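Local coordinates for protein extracellular invertase (Aspergillus kawachii, PDB 5XH8) that probably hydrolyses sucrose and transfers fructosyl units to make fructooligosaccharides such as 1-kestose, as a family GH32 beta-fructofuranosidase, at residues A[311-315]-A[559-563]; A[286-290]-A[316-321]; A[111-117]-A[134-140]; A[98-103]-A[170-174]. One frame throughout, in Å; residues are numbered along the deposited sequence.

Interaction 1 of 4, residues A[311-315]-A[559-563]. With NA (sodium ion), chain B.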
loop_
_atom_site.group_PDB
_atom_site.type_symbol
_atom_site.label_atom_id
_atom_site.label_comp_id
_atom_site.label_asym_id
_atom_site.label_seq_id
_atom_site.Cartn_x
_atom_site.Cartn_y
_atom_site.Cartn_z
ATOM N N PHE A 311 -32.869 -3.700 -15.412
ATOM C CA PHE A 311 -32.703 -2.950 -14.169
ATOM C C PHE A 311 -33.164 -3.812 -12.999
ATOM O O PHE A 311 -34.228 -4.435 -13.063
ATOM C CB PHE A 311 -33.506 -1.653 -14.194
ATOM C CG PHE A 311 -32.865 -0.552 -14.977
ATOM C CD1 PHE A 311 -32.990 -0.504 -16.363
ATOM C CD2 PHE A 311 -32.151 0.467 -14.337
ATOM C CE1 PHE A 311 -32.412 0.514 -17.088
ATOM C CE2 PHE A 311 -31.568 1.500 -15.067
ATOM C CZ PHE A 311 -31.703 1.527 -16.447
ATOM N N LEU A 312 -32.341 -3.901 -11.952
ATOM C CA LEU A 312 -32.783 -4.434 -10.674
ATOM C C LEU A 312 -33.785 -3.464 -10.001
ATOM O O LEU A 312 -34.700 -3.886 -9.251
ATOM C CB LEU A 312 -31.573 -4.703 -9.787
ATOM C CG LEU A 312 -31.832 -5.258 -8.392
ATOM C CD1 LEU A 312 -32.627 -6.557 -8.424
ATOM C CD2 LEU A 312 -30.507 -5.447 -7.700
ATOM N N ASP A 313 -33.592 -2.178 -10.238
ATOM C CA ASP A 313 -34.590 -1.173 -9.839
ATOM C C ASP A 313 -34.454 0.040 -10.741
ATOM O O ASP A 313 -33.351 0.578 -10.901
ATOM C CB ASP A 313 -34.489 -0.749 -8.358
ATOM C CG ASP A 313 -35.761 -0.049 -7.884
ATOM O OD1 ASP A 313 -35.910 1.160 -8.168
ATOM O OD2 ASP A 313 -36.634 -0.709 -7.283
ATOM N N TRP A 314 -35.583 0.451 -11.326
ATOM C CA TRP A 314 -35.635 1.583 -12.257
ATOM C C TRP A 314 -35.595 2.945 -11.567
ATOM O O TRP A 314 -35.494 3.969 -12.249
ATOM C CB TRP A 314 -36.888 1.490 -13.179
ATOM C CG TRP A 314 -36.800 0.463 -14.264
ATOM C CD1 TRP A 314 -37.150 -0.856 -14.184
ATOM C CD2 TRP A 314 -36.345 0.675 -15.599
ATOM N NE1 TRP A 314 -36.921 -1.479 -15.380
ATOM C CE2 TRP A 314 -36.435 -0.562 -16.270
ATOM C CE3 TRP A 314 -35.867 1.794 -16.297
ATOM C CZ2 TRP A 314 -36.064 -0.714 -17.603
ATOM C CZ3 TRP A 314 -35.501 1.647 -17.620
ATOM C CH2 TRP A 314 -35.594 0.394 -18.260
ATOM N N GLY A 315 -35.676 2.982 -10.234
ATOM C CA GLY A 315 -35.640 4.259 -9.508
ATOM C C GLY A 315 -34.403 5.086 -9.808
ATOM O O GLY A 315 -33.277 4.551 -9.879
ATOM N N PHE A 559 -40.087 -6.853 -12.462
ATOM C CA PHE A 559 -39.978 -5.414 -12.605
ATOM C C PHE A 559 -40.025 -4.795 -11.232
ATOM O O PHE A 559 -40.840 -5.201 -10.412
ATOM C CB PHE A 559 -41.128 -4.870 -13.425
ATOM C CG PHE A 559 -41.135 -3.386 -13.546
ATOM C CD1 PHE A 559 -41.799 -2.599 -12.604
ATOM C CD2 PHE A 559 -40.489 -2.769 -14.587
ATOM C CE1 PHE A 559 -41.806 -1.220 -12.715
ATOM C CE2 PHE A 559 -40.496 -1.394 -14.710
ATOM C CZ PHE A 559 -41.170 -0.618 -13.780
ATOM N N ALA A 560 -39.144 -3.820 -10.999
ATOM C CA ALA A 560 -39.188 -2.999 -9.780
ATOM C C ALA A 560 -38.801 -1.565 -10.060
ATOM O O ALA A 560 -37.821 -1.314 -10.754
ATOM C CB ALA A 560 -38.293 -3.582 -8.687
ATOM N N LEU A 561 -39.575 -0.638 -9.492
ATOM C CA LEU A 561 -39.338 0.800 -9.600
ATOM C C LEU A 561 -39.674 1.442 -8.245
ATOM O O LEU A 561 -40.817 1.326 -7.769
ATOM C CB LEU A 561 -40.222 1.405 -10.674
ATOM C CG LEU A 561 -40.290 2.939 -10.803
ATOM C CD1 LEU A 561 -38.946 3.561 -11.044
ATOM C CD2 LEU A 561 -41.201 3.317 -11.957
ATOM N N SER A 562 -38.697 2.112 -7.634
ATOM C CA SER A 562 -38.869 2.645 -6.281
ATOM C C SER A 562 -38.472 4.103 -6.187
ATOM O O SER A 562 -37.555 4.554 -6.868
ATOM C CB SER A 562 -38.096 1.802 -5.265
ATOM O OG SER A 562 -38.285 0.428 -5.523
ATOM N N THR A 563 -39.159 4.834 -5.320
ATOM C CA THR A 563 -38.971 6.271 -5.232
ATOM C C THR A 563 -39.480 6.813 -3.910
ATOM O O THR A 563 -39.980 6.048 -3.076
ATOM C CB THR A 563 -39.648 6.989 -6.424
ATOM O OG1 THR A 563 -39.311 8.384 -6.414
ATOM C CG2 THR A 563 -41.189 6.817 -6.361
HETATM NA NA NA B . -30.929 4.481 -10.221
HETATM O O HOH W 1 -36.921 -4.031 -13.153
HETATM O O HOH W 2 -31.542 2.628 -11.647
#
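This contact joins the two domains of the GH32 fold. Residues 311-315 form a corner at the end of a propeller blade. Residues 559-563 are a strand of the C-terminal beta-sandwich. W314, D313 and A560 have the most surface covered.

W314 N donates to A560 O at 2.9 Å, with a nearly straight N-H...O angle of 167°. The W314 indole lies beside the F559 ring. The planes are near parallel, but the rings are slid apart and barely overlap; the closest atoms are W314 CD1 and F559 CE2 at 3.4 Å. L561 CD1 packs on W314 CB at 3.6 Å.

D313 supplies the side-chain hydrogen bonds. Its OD1 accepts from S562 N at 3.0 Å, and its OD2 accepts from S562 OG at 2.7 Å. D313 OD1 also takes the amide N of G315 at 2.8 Å, closing an Asx turn. R374 on strand 366-385 forms a salt bridge with D313 and a hydrogen bond with S562, so the carboxylate is well satisfied.

A560 CB packs 3.6 Å from D313 OD2 and 3.6 Å from L312 O. Water 1 links A560 N to F311 O. G315 fits because it has no side chain: a CB there would clash with S562 O. G315 O binds the sodium ion at 2.4 Å.

Interaction 2 of 4, residues A[286-290]-A[316-321]. With NA (sodium ion), chain B.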
loop_
_atom_site.group_PDB
_atom_site.type_symbol
_atom_site.label_atom_id
_atom_site.label_comp_id
_atom_site.label_asym_id
_atom_site.label_seq_id
_atom_site.Cartn_x
_atom_site.Cartn_y
_atom_site.Cartn_z
ATOM N N ILE A 286 -26.152 10.190 -13.764
ATOM C CA ILE A 286 -27.063 9.048 -13.900
ATOM C C ILE A 286 -26.522 7.851 -13.108
ATOM O O ILE A 286 -25.424 7.393 -13.380
ATOM C CB ILE A 286 -27.217 8.642 -15.402
ATOM C CG1 ILE A 286 -27.617 9.859 -16.284
ATOM C CG2 ILE A 286 -28.224 7.516 -15.559
ATOM C CD1 ILE A 286 -28.954 10.496 -15.911
ATOM N N HIS A 287 -27.307 7.327 -12.162
ATOM C CA HIS A 287 -26.915 6.139 -11.402
ATOM C C HIS A 287 -27.848 4.996 -11.785
ATOM O O HIS A 287 -28.942 4.869 -11.223
ATOM C CB HIS A 287 -26.993 6.442 -9.890
ATOM C CG HIS A 287 -25.974 7.430 -9.396
ATOM N ND1 HIS A 287 -26.128 8.797 -9.531
ATOM C CD2 HIS A 287 -24.799 7.250 -8.742
ATOM C CE1 HIS A 287 -25.101 9.413 -8.967
ATOM N NE2 HIS A 287 -24.269 8.495 -8.503
ATOM N N ASP A 288 -27.431 4.164 -12.739
ATOM C CA ASP A 288 -28.234 3.011 -13.183
ATOM C C ASP A 288 -27.971 1.754 -12.346
ATOM O O ASP A 288 -26.817 1.404 -12.153
ATOM C CB ASP A 288 -27.925 2.667 -14.643
ATOM C CG ASP A 288 -28.509 3.661 -15.630
ATOM O OD1 ASP A 288 -29.436 4.435 -15.266
ATOM O OD2 ASP A 288 -28.011 3.646 -16.779
ATOM N N MET A 289 -29.042 1.085 -11.885
ATOM C CA MET A 289 -28.970 -0.111 -11.047
ATOM C C MET A 289 -29.349 -1.328 -11.884
ATOM O O MET A 289 -30.532 -1.715 -11.974
ATOM C CB MET A 289 -29.877 -0.001 -9.829
ATOM C CG MET A 289 -29.667 -1.081 -8.769
ATOM S SD MET A 289 -27.941 -1.317 -8.280
ATOM C CE MET A 289 -27.525 -2.907 -9.004
ATOM N N LEU A 290 -28.330 -1.920 -12.496
ATOM C CA LEU A 290 -28.515 -2.965 -13.519
ATOM C C LEU A 290 -28.284 -4.395 -13.024
ATOM O O LEU A 290 -27.560 -4.632 -12.042
ATOM C CB LEU A 290 -27.586 -2.680 -14.699
ATOM C CG LEU A 290 -27.595 -1.300 -15.332
ATOM C CD1 LEU A 290 -26.577 -1.222 -16.469
ATOM C CD2 LEU A 290 -28.976 -0.962 -15.849
ATOM N N PHE A 316 -34.604 6.375 -10.040
ATOM C CA PHE A 316 -33.493 7.318 -10.230
ATOM C C PHE A 316 -32.520 7.236 -9.022
ATOM O O PHE A 316 -31.309 7.127 -9.220
ATOM C CB PHE A 316 -34.024 8.746 -10.441
ATOM C CG PHE A 316 -32.951 9.778 -10.677
ATOM C CD1 PHE A 316 -32.270 10.371 -9.591
ATOM C CD2 PHE A 316 -32.627 10.185 -11.968
ATOM C CE1 PHE A 316 -31.296 11.326 -9.793
ATOM C CE2 PHE A 316 -31.643 11.140 -12.179
ATOM C CZ PHE A 316 -30.989 11.719 -11.092
ATOM N N SER A 317 -33.078 7.196 -7.811
ATOM C CA SER A 317 -32.313 7.190 -6.561
ATOM C C SER A 317 -31.926 5.782 -6.078
ATOM O O SER A 317 -31.302 5.644 -5.028
ATOM C CB SER A 317 -33.102 7.948 -5.474
ATOM O OG SER A 317 -33.290 9.316 -5.845
ATOM N N SER A 318 -32.297 4.760 -6.841
ATOM C CA SER A 318 -31.994 3.375 -6.548
ATOM C C SER A 318 -30.632 3.003 -7.085
ATOM O O SER A 318 -30.357 3.277 -8.245
ATOM C CB SER A 318 -33.023 2.457 -7.205
ATOM O OG SER A 318 -34.307 2.707 -6.700
ATOM N N TYR A 319 -29.791 2.362 -6.263
ATOM C CA TYR A 319 -28.391 2.113 -6.624
ATOM C C TYR A 319 -27.690 1.142 -5.673
ATOM O O TYR A 319 -28.273 0.718 -4.683
ATOM C CB TYR A 319 -27.627 3.447 -6.671
ATOM C CG TYR A 319 -26.363 3.458 -7.507
ATOM C CD1 TYR A 319 -26.398 3.137 -8.876
ATOM C CD2 TYR A 319 -25.141 3.855 -6.955
ATOM C CE1 TYR A 319 -25.262 3.181 -9.645
ATOM C CE2 TYR A 319 -23.994 3.865 -7.715
ATOM C CZ TYR A 319 -24.056 3.541 -9.068
ATOM O OH TYR A 319 -22.920 3.525 -9.857
ATOM N N ALA A 320 -26.465 0.744 -6.037
ATOM C CA ALA A 320 -25.502 0.170 -5.091
ATOM C C ALA A 320 -25.958 -1.107 -4.446
ATOM O O ALA A 320 -25.608 -1.359 -3.297
ATOM C CB ALA A 320 -25.150 1.200 -4.008
ATOM N N ALA A 321 -26.724 -1.936 -5.162
ATOM C CA ALA A 321 -27.288 -3.127 -4.534
ATOM C C ALA A 321 -26.221 -4.080 -4.017
ATOM O O ALA A 321 -25.200 -4.306 -4.675
ATOM C CB ALA A 321 -28.245 -3.836 -5.464
HETATM NA NA NA B . -30.929 4.481 -10.221
HETATM O O HOH W 3 -29.863 8.349 -11.315
HETATM O O HOH W 2 -31.542 2.628 -11.647
#
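A sodium ion sits between these two segments and is held by backbone oxygens. H287 O binds it at 2.3 Å, S318 O at 2.4 Å and F316 O at 2.9 Å. G315 O and water 2 complete the five ligands. The carbonyls H287 O and S318 O approach each other to 3.7 Å, and the cation between them offsets their repulsion.

Water 2 also accepts from M289 N. Water 3 bridges H287 N and F316 O.

Strands 286-290 and 318-321 cross at 56° and belong to different sheets. Side chains fill the gap. The H287 ring points its edge at the face of Y319 in a T-shaped stack, with centroids 4.8 Å apart. H287 CB also makes a CH-pi contact over the Y319 ring, 3.8 Å from its centroid. M289 reaches along the other strand. Its SD accepts a weak hydrogen bond from A321 N at 3.4 Å, and its CE touches A321 CB at 3.7 Å.

Strand 286-298 belongs to one blade and strand 318-326 to the next. This is a junction between adjacent blades of the five-bladed beta-propeller of GH32 enzymes, bridged here by sodium.

Interaction 3 of 4, residues A[111-117]-A[134-140]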
loop_
_atom_site.group_PDB
_atom_site.type_symbol
_atom_site.label_atom_id
_atom_site.label_comp_id
_atom_site.label_asym_id
_atom_site.label_seq_id
_atom_site.Cartn_x
_atom_site.Cartn_y
_atom_site.Cartn_z
ATOM N N PRO A 111 -16.132 -14.680 10.613
ATOM C CA PRO A 111 -16.533 -13.833 9.492
ATOM C C PRO A 111 -15.373 -12.897 9.146
ATOM O O PRO A 111 -14.804 -12.235 10.042
ATOM C CB PRO A 111 -17.740 -13.055 10.039
ATOM C CG PRO A 111 -18.227 -13.854 11.216
ATOM C CD PRO A 111 -17.013 -14.507 11.785
ATOM N N THR A 112 -14.972 -12.922 7.889
ATOM C CA THR A 112 -13.760 -12.251 7.449
ATOM C C THR A 112 -14.166 -11.228 6.388
ATOM O O THR A 112 -14.646 -11.582 5.331
ATOM C CB THR A 112 -12.729 -13.274 6.935
ATOM O OG1 THR A 112 -12.317 -14.122 8.028
ATOM C CG2 THR A 112 -11.509 -12.565 6.371
ATOM N N LEU A 113 -13.995 -9.952 6.713
ATOM C CA LEU A 113 -14.368 -8.839 5.824
ATOM C C LEU A 113 -13.194 -8.454 4.941
ATOM O O LEU A 113 -12.109 -8.140 5.451
ATOM C CB LEU A 113 -14.772 -7.622 6.661
ATOM C CG LEU A 113 -15.035 -6.310 5.918
ATOM C CD1 LEU A 113 -16.264 -6.410 5.060
ATOM C CD2 LEU A 113 -15.170 -5.172 6.923
ATOM N N LEU A 114 -13.417 -8.467 3.627
ATOM C CA LEU A 114 -12.517 -7.852 2.669
ATOM C C LEU A 114 -13.189 -6.558 2.190
ATOM O O LEU A 114 -14.282 -6.602 1.630
ATOM C CB LEU A 114 -12.253 -8.793 1.485
ATOM C CG LEU A 114 -11.294 -8.304 0.399
ATOM C CD1 LEU A 114 -9.894 -8.070 0.930
ATOM C CD2 LEU A 114 -11.253 -9.292 -0.756
ATOM N N TYR A 115 -12.524 -5.421 2.374
ATOM C CA TYR A 115 -13.144 -4.119 2.123
ATOM C C TYR A 115 -12.174 -3.115 1.546
ATOM O O TYR A 115 -10.932 -3.275 1.648
ATOM C CB TYR A 115 -13.743 -3.566 3.422
ATOM C CG TYR A 115 -12.735 -3.018 4.434
ATOM C CD1 TYR A 115 -12.041 -3.871 5.290
ATOM C CD2 TYR A 115 -12.487 -1.657 4.531
ATOM C CE1 TYR A 115 -11.124 -3.375 6.204
ATOM C CE2 TYR A 115 -11.555 -1.156 5.432
ATOM C CZ TYR A 115 -10.878 -2.017 6.271
ATOM O OH TYR A 115 -9.987 -1.520 7.186
ATOM N N THR A 116 -12.732 -2.069 0.951
ATOM C CA THR A 116 -11.901 -1.018 0.382
ATOM C C THR A 116 -11.516 -0.014 1.464
ATOM O O THR A 116 -12.363 0.717 1.990
ATOM C CB THR A 116 -12.547 -0.308 -0.811
ATOM O OG1 THR A 116 -12.788 -1.261 -1.858
ATOM C CG2 THR A 116 -11.599 0.775 -1.352
ATOM N N SER A 117 -10.218 0.007 1.751
ATOM C CA SER A 117 -9.581 0.914 2.694
ATOM C C SER A 117 -9.073 2.149 1.917
ATOM O O SER A 117 -8.319 2.002 0.963
ATOM C CB SER A 117 -8.454 0.177 3.420
ATOM O OG SER A 117 -7.699 -0.661 2.558
ATOM N N GLU A 134 -7.276 3.671 -3.111
ATOM C CA GLU A 134 -8.108 2.544 -2.749
ATOM C C GLU A 134 -7.278 1.242 -2.695
ATOM O O GLU A 134 -6.687 0.813 -3.702
ATOM C CB GLU A 134 -9.263 2.404 -3.737
ATOM C CG GLU A 134 -10.158 3.642 -3.844
ATOM C CD GLU A 134 -11.089 3.577 -5.029
ATOM O OE1 GLU A 134 -10.585 3.286 -6.150
ATOM O OE2 GLU A 134 -12.315 3.796 -4.841
ATOM N N THR A 135 -7.220 0.643 -1.512
ATOM C CA THR A 135 -6.601 -0.662 -1.314
ATOM C C THR A 135 -7.672 -1.590 -0.753
ATOM O O THR A 135 -8.763 -1.146 -0.368
ATOM C CB THR A 135 -5.400 -0.581 -0.371
ATOM O OG1 THR A 135 -5.803 -0.069 0.899
ATOM C CG2 THR A 135 -4.320 0.347 -0.930
ATOM N N GLN A 136 -7.391 -2.885 -0.746
ATOM C CA GLN A 136 -8.336 -3.848 -0.172
ATOM C C GLN A 136 -7.676 -4.505 1.036
ATOM O O GLN A 136 -6.561 -5.062 0.915
ATOM C CB GLN A 136 -8.811 -4.878 -1.203
ATOM C CG GLN A 136 -8.896 -4.364 -2.641
ATOM C CD GLN A 136 -9.829 -3.182 -2.798
ATOM O OE1 GLN A 136 -10.864 -3.086 -2.127
ATOM N NE2 GLN A 136 -9.475 -2.277 -3.705
ATOM N N SER A 137 -8.359 -4.426 2.186
ATOM C CA SER A 137 -7.835 -4.846 3.481
ATOM C C SER A 137 -8.753 -5.851 4.122
ATOM O O SER A 137 -9.932 -5.971 3.733
ATOM C CB SER A 137 -7.652 -3.635 4.403
ATOM O OG SER A 137 -6.610 -2.796 3.919
ATOM N N LEU A 138 -8.218 -6.560 5.118
ATOM C CA LEU A 138 -8.966 -7.575 5.870
ATOM C C LEU A 138 -9.258 -7.158 7.299
ATOM O O LEU A 138 -8.438 -6.503 7.958
ATOM C CB LEU A 138 -8.191 -8.900 5.940
ATOM C CG LEU A 138 -7.983 -9.667 4.628
ATOM C CD1 LEU A 138 -7.137 -10.905 4.934
ATOM C CD2 LEU A 138 -9.290 -10.070 3.975
ATOM N N ALA A 139 -10.451 -7.549 7.750
ATOM C CA ALA A 139 -10.841 -7.486 9.132
ATOM C C ALA A 139 -11.625 -8.758 9.474
ATOM O O ALA A 139 -12.199 -9.424 8.604
ATOM C CB ALA A 139 -11.681 -6.253 9.416
ATOM N N VAL A 140 -11.622 -9.078 10.753
ATOM C CA VAL A 140 -12.276 -10.274 11.266
ATOM C C VAL A 140 -13.124 -9.931 12.478
ATOM O O VAL A 140 -12.696 -9.161 13.320
ATOM C CB VAL A 140 -11.208 -11.306 11.697
ATOM C CG1 VAL A 140 -11.865 -12.465 12.398
ATOM C CG2 VAL A 140 -10.467 -11.797 10.464
#
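Six backbone hydrogen bonds tie strand 112-117 to strand 134-140. L113 N donates to A139 O at 2.7 Å, and A139 N returns to L113 O at 2.9 Å. Y115 and S137 pair the same way (Y115 N to S137 O 3.0 Å, S137 N to Y115 O 2.9 Å). So do S117 and T135 (S117 N to T135 O 2.8 Å, T135 N to S117 O 3.0 Å). These are the hydrogen-bonded pairs of a regular antiparallel ladder. L114-L138 and T116-Q136 are the non-hydrogen-bonded pairs between them, and T112-V140 follows at the end.

Hydroxyls add to the ladder. S117 OG hydrogen-bonds to T135 OG1 at 2.6 Å and to S137 OG at 2.8 Å. T116 OG1 donates to Q136 OE1 at 2.7 Å, and it also accepts from D171 N.

Packing follows the faces. L114 CD1 touches L138 CD2 at 3.7 Å, on the face shared with T116 and Q136. On the other face, the Y115 ring lies against S137 and A139, with Y115 CE1 4.3 Å from A139 CB.

The strands are the middle two of a four-stranded antiparallel blade of the propeller. Strand 96-103 lies beside 112-118, and strand 149-150 beside 134-140. L114, T116 and Q136 rest on P172 of strand 166-176, in the next blade.

Interaction 4 of 4, residues A[98-103]-A[170-174]. With GOL (glycerol), chain C.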
loop_
_atom_site.group_PDB
_atom_site.type_symbol
_atom_site.label_atom_id
_atom_site.label_comp_id
_atom_site.label_asym_id
_atom_site.label_seq_id
_atom_site.Cartn_x
_atom_site.Cartn_y
_atom_site.Cartn_z
ATOM N N PHE A 98 -14.707 2.144 2.678
ATOM C CA PHE A 98 -15.640 1.912 1.572
ATOM C C PHE A 98 -16.206 0.484 1.680
ATOM O O PHE A 98 -15.974 -0.225 2.670
ATOM C CB PHE A 98 -14.937 2.194 0.232
ATOM C CG PHE A 98 -14.884 3.665 -0.187
ATOM C CD1 PHE A 98 -15.290 4.729 0.659
ATOM C CD2 PHE A 98 -14.371 3.990 -1.438
ATOM C CE1 PHE A 98 -15.188 6.051 0.228
ATOM C CE2 PHE A 98 -14.276 5.316 -1.861
ATOM C CZ PHE A 98 -14.696 6.343 -1.041
ATOM N N ASP A 99 -16.980 0.068 0.686
ATOM C CA ASP A 99 -17.719 -1.181 0.758
ATOM C C ASP A 99 -16.788 -2.391 0.887
ATOM O O ASP A 99 -15.670 -2.378 0.391
ATOM C CB ASP A 99 -18.573 -1.385 -0.515
ATOM C CG ASP A 99 -19.713 -0.379 -0.657
ATOM O OD1 ASP A 99 -20.157 0.168 0.380
ATOM O OD2 ASP A 99 -20.164 -0.154 -1.809
ATOM N N GLY A 100 -17.303 -3.442 1.510
ATOM C CA GLY A 100 -16.648 -4.729 1.547
ATOM C C GLY A 100 -17.671 -5.843 1.633
ATOM O O GLY A 100 -18.889 -5.585 1.812
ATOM N N SER A 101 -17.170 -7.076 1.534
ATOM C CA SER A 101 -17.989 -8.253 1.665
ATOM C C SER A 101 -17.304 -9.270 2.573
ATOM O O SER A 101 -16.092 -9.167 2.862
ATOM C CB SER A 101 -18.294 -8.854 0.284
ATOM O OG SER A 101 -17.110 -9.093 -0.446
ATOM N N VAL A 102 -18.102 -10.249 3.013
ATOM C CA VAL A 102 -17.688 -11.168 4.064
ATOM C C VAL A 102 -17.613 -12.617 3.586
ATOM O O VAL A 102 -18.579 -13.160 3.020
ATOM C CB VAL A 102 -18.618 -11.056 5.285
ATOM C CG1 VAL A 102 -18.343 -12.165 6.321
ATOM C CG2 VAL A 102 -18.470 -9.663 5.899
ATOM N N ILE A 103 -16.461 -13.222 3.854
ATOM C CA ILE A 103 -16.282 -14.681 3.825
ATOM C C ILE A 103 -16.765 -15.201 5.179
ATOM O O ILE A 103 -16.129 -14.944 6.188
ATOM C CB ILE A 103 -14.797 -15.085 3.583
ATOM C CG1 ILE A 103 -14.316 -14.514 2.246
ATOM C CG2 ILE A 103 -14.634 -16.616 3.652
ATOM C CD1 ILE A 103 -12.823 -14.645 2.013
ATOM N N ARG A 170 -12.617 -0.626 -6.318
ATOM C CA ARG A 170 -13.246 -0.765 -5.007
ATOM C C ARG A 170 -14.393 -1.751 -4.989
ATOM O O ARG A 170 -14.742 -2.326 -6.030
ATOM C CB ARG A 170 -13.712 0.612 -4.521
ATOM C CG ARG A 170 -14.618 1.361 -5.476
ATOM C CD ARG A 170 -15.247 2.591 -4.795
ATOM N NE ARG A 170 -16.063 3.359 -5.737
ATOM C CZ ARG A 170 -15.623 4.305 -6.579
ATOM N NH1 ARG A 170 -14.346 4.712 -6.582
ATOM N NH2 ARG A 170 -16.493 4.888 -7.419
ATOM N N ASP A 171 -14.960 -1.926 -3.795
ATOM C CA ASP A 171 -16.177 -2.707 -3.554
ATOM C C ASP A 171 -15.941 -4.208 -3.807
ATOM O O ASP A 171 -16.695 -4.847 -4.539
ATOM C CB ASP A 171 -17.360 -2.223 -4.403
ATOM C CG ASP A 171 -17.590 -0.728 -4.340
ATOM O OD1 ASP A 171 -17.228 -0.092 -3.332
ATOM O OD2 ASP A 171 -18.155 -0.201 -5.344
ATOM N N PRO A 172 -14.912 -4.776 -3.183
ATOM C CA PRO A 172 -14.634 -6.186 -3.432
ATOM C C PRO A 172 -15.821 -7.058 -3.029
ATOM O O PRO A 172 -16.412 -6.855 -1.935
ATOM C CB PRO A 172 -13.407 -6.462 -2.556
ATOM C CG PRO A 172 -13.480 -5.428 -1.468
ATOM C CD PRO A 172 -13.990 -4.216 -2.164
ATOM N N TYR A 173 -16.171 -7.984 -3.927
ATOM C CA TYR A 173 -17.286 -8.912 -3.733
ATOM C C TYR A 173 -16.773 -10.353 -3.793
ATOM O O TYR A 173 -16.414 -10.858 -4.871
ATOM C CB TYR A 173 -18.372 -8.672 -4.782
ATOM C CG TYR A 173 -19.670 -9.357 -4.426
ATOM C CD1 TYR A 173 -20.636 -8.709 -3.629
ATOM C CD2 TYR A 173 -19.927 -10.659 -4.835
ATOM C CE1 TYR A 173 -21.819 -9.346 -3.271
ATOM C CE2 TYR A 173 -21.106 -11.320 -4.467
ATOM C CZ TYR A 173 -22.057 -10.656 -3.687
ATOM O OH TYR A 173 -23.230 -11.309 -3.318
ATOM N N VAL A 174 -16.731 -10.984 -2.626
ATOM C CA VAL A 174 -16.307 -12.370 -2.497
ATOM C C VAL A 174 -17.452 -13.329 -2.858
ATOM O O VAL A 174 -18.646 -13.111 -2.516
ATOM C CB VAL A 174 -15.754 -12.701 -1.093
ATOM C CG1 VAL A 174 -14.616 -11.788 -0.726
ATOM C CG2 VAL A 174 -16.834 -12.664 -0.022
HETATM C C1 GOL C . -18.495 2.917 -1.040
HETATM O O1 GOL C . -17.596 1.931 -1.522
HETATM C C2 GOL C . -18.757 3.773 -2.254
HETATM O O2 GOL C . -19.901 3.285 -2.993
HETATM C C3 GOL C . -18.943 5.210 -1.880
HETATM O O3 GOL C . -18.390 5.896 -3.004
#
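Strands 98-103 and 170-174 run parallel, with axes 8° apart in direction and 5.1 Å apart at closest approach. They belong to different sheets. The cross-links between them run through a side chain: S101 OG donates to P172 O at 2.8 Å and accepts from V174 N at 2.9 Å. One serine hydroxyl thus bridges the carbonyl of P172 and the amide of V174. D171 has positive phi and psi (67°/52°), an irregular point in the strand.

Each strand is the first of a four-stranded blade, and the two blades are adjacent in the GH32 five-bladed propeller. Residues 170-172 read Arg-Asp-Pro, the RDP motif of this family. The central pocket of such propellers is the active site, and here it holds glycerol. D99 N donates to glycerol O1 at 3.0 Å, and glycerol O1 donates to D171 OD1 at 2.7 Å. D41 also binds this glycerol. The acidic groups are crowded: D99 OD2 and D171 OD1 are 3.3 Å apart, as two acceptors.

F98 stands beside R170, with F98 CD2 3.7 Å from R170 CD, and glycerol O3 lies over a face of the F98 ring. The R170 guanidinium forms salt bridges with E134 and E248. P172 CD lies 3.6 Å from D99 O. Further along the strands, V174 CG2 meets I103 CG1 at 3.9 Å.

Interactions 2, 3 and 4 lie within the propeller, and interaction 1 joins it to the C-terminal sandwich. Along the chain, interaction 3 is nested inside the loop closed by interaction 4. Their centres are 7 Å apart, and they share the sheet of strands 96-103 and 112-118, where T116 O meets F98 N at 2.8 Å. Interactions 1 and 2 come later, and their segments alternate. Their centres are 8 Å apart. The sodium ion and water 2 belong to both, so the ion ties the blade junction of interaction 2 to the domain interface of interaction 1. Interactions 2 and 4 are 18 Å apart between centres; their nearest atoms are about 6 Å apart and do not touch.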